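Local coordinates for ribulose-1,5-bisphosphate carboxylase/oxygenase large subunit (Rhodopseudomonas palustris, PDB 3QFW) that belongs to the Rubisco-like proteins, alpha/beta-barrel enzymes related to Rubisco, and probably acts on a sugar-phosphate substrate rather than fixing carbon dioxide, at the interface of chains A and B. Residues are numbered along the deposited sequence; one frame, centred on the assembly and turned at random. Chains: chain A/B, Ribulose-1,5-bisphosphate carboxylase/oxygenase large subunit.

The interface of chains A and B. Residues chain A 290-291; chain B 94-95.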
loop_
_atom_site.group_PDB
_atom_site.type_symbol
_atom_site.label_atom_id
_atom_site.label_comp_id
_atom_site.label_asym_id
_atom_site.label_seq_id
_atom_site.Cartn_x
_atom_site.Cartn_y
_atom_site.Cartn_z
ATOM N N PHE A 290 -21.025 0.702 -3.420
ATOM C CA PHE A 290 -19.959 1.576 -2.945
ATOM C C PHE A 290 -20.244 3.045 -3.252
ATOM O O PHE A 290 -21.404 3.458 -3.327
ATOM C CB PHE A 290 -18.607 1.147 -3.525
ATOM C CG PHE A 290 -17.953 0.024 -2.765
ATOM C CD1 PHE A 290 -16.955 0.288 -1.840
ATOM C CD2 PHE A 290 -18.345 -1.292 -2.964
ATOM C CE1 PHE A 290 -16.350 -0.737 -1.135
ATOM C CE2 PHE A 290 -17.747 -2.323 -2.258
ATOM C CZ PHE A 290 -16.749 -2.043 -1.340
ATOM N N ALA A 291 -19.187 3.834 -3.420
ATOM C CA ALA A 291 -19.349 5.270 -3.608
ATOM C C ALA A 291 -18.808 5.798 -4.941
ATOM O O ALA A 291 -18.784 7.011 -5.157
ATOM C CB ALA A 291 -18.719 6.030 -2.431
ATOM N N GLN B 94 -14.172 2.668 0.804
ATOM C CA GLN B 94 -15.311 3.489 1.203
ATOM C C GLN B 94 -14.808 4.843 1.681
ATOM O O GLN B 94 -13.710 4.934 2.213
ATOM C CB GLN B 94 -16.106 2.799 2.312
ATOM C CG GLN B 94 -16.696 1.447 1.916
ATOM C CD GLN B 94 -18.004 1.585 1.175
ATOM O OE1 GLN B 94 -18.290 2.630 0.583
ATOM N NE2 GLN B 94 -18.811 0.527 1.198
ATOM N N PRO B 95 -15.611 5.899 1.491
ATOM C CA PRO B 95 -15.220 7.265 1.859
ATOM C C PRO B 95 -15.655 7.680 3.268
ATOM O O PRO B 95 -15.242 8.733 3.741
ATOM C CB PRO B 95 -15.975 8.110 0.827
ATOM C CG PRO B 95 -17.230 7.344 0.611
ATOM C CD PRO B 95 -16.840 5.882 0.674
#
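A:Ala291 and B:Pro95 form the aliphatic centre of this small patch between two loops of a symmetric homodimer. The methyl CB of A:Ala291 points at the CG–CD side of the pyrrolidine ring, lying 3.6 Å from B:Pro95 CD and as near to CG, so it straddles that bond instead of pressing on one carbon. Beside this pair, the side chain of B:Gln94 crosses that of A:Phe290 at about a right angle, and its terminal amide slants across the CD1–CE1 edge on one face of the phenyl ring, NE2 leading, with CD and OE1 beyond the rim. Amide and ring planes differ by 22°, so the amide is nearly parallel to the ring but shifted to its edge. B:Gln94 CD comes to 3.4 Å from A:Phe290 CD1. NE2 of B:Gln94 lies 3.5 Å above the plane of the A:Phe290 ring, near the CD1–CE1 edge. The methylene CG of B:Gln94 adds an aliphatic contact, 3.8 Å from A:Phe290 CE1. A bend at chi2 (-83°) folds the B:Gln94 chain and turns its amide toward that edge. Farther out, the polar rim of the patch begins with OE1 of B:Gln94, the amide oxygen, which lies 3.6 Å from A:Phe290 CD1 and turns toward the A:Phe290 backbone. Chain A supplies the loop between strand 280-284 and helix 294-305, in the catalytic barrel; chain B supplies the link from 3-10 helix 91-93 to strand 97-98. In the Rubisco family, active sites lie where the barrel of one subunit meets the N-terminal domain of its partner. This patch and its symmetry-related twin probably help hold those parts in register across the dimer.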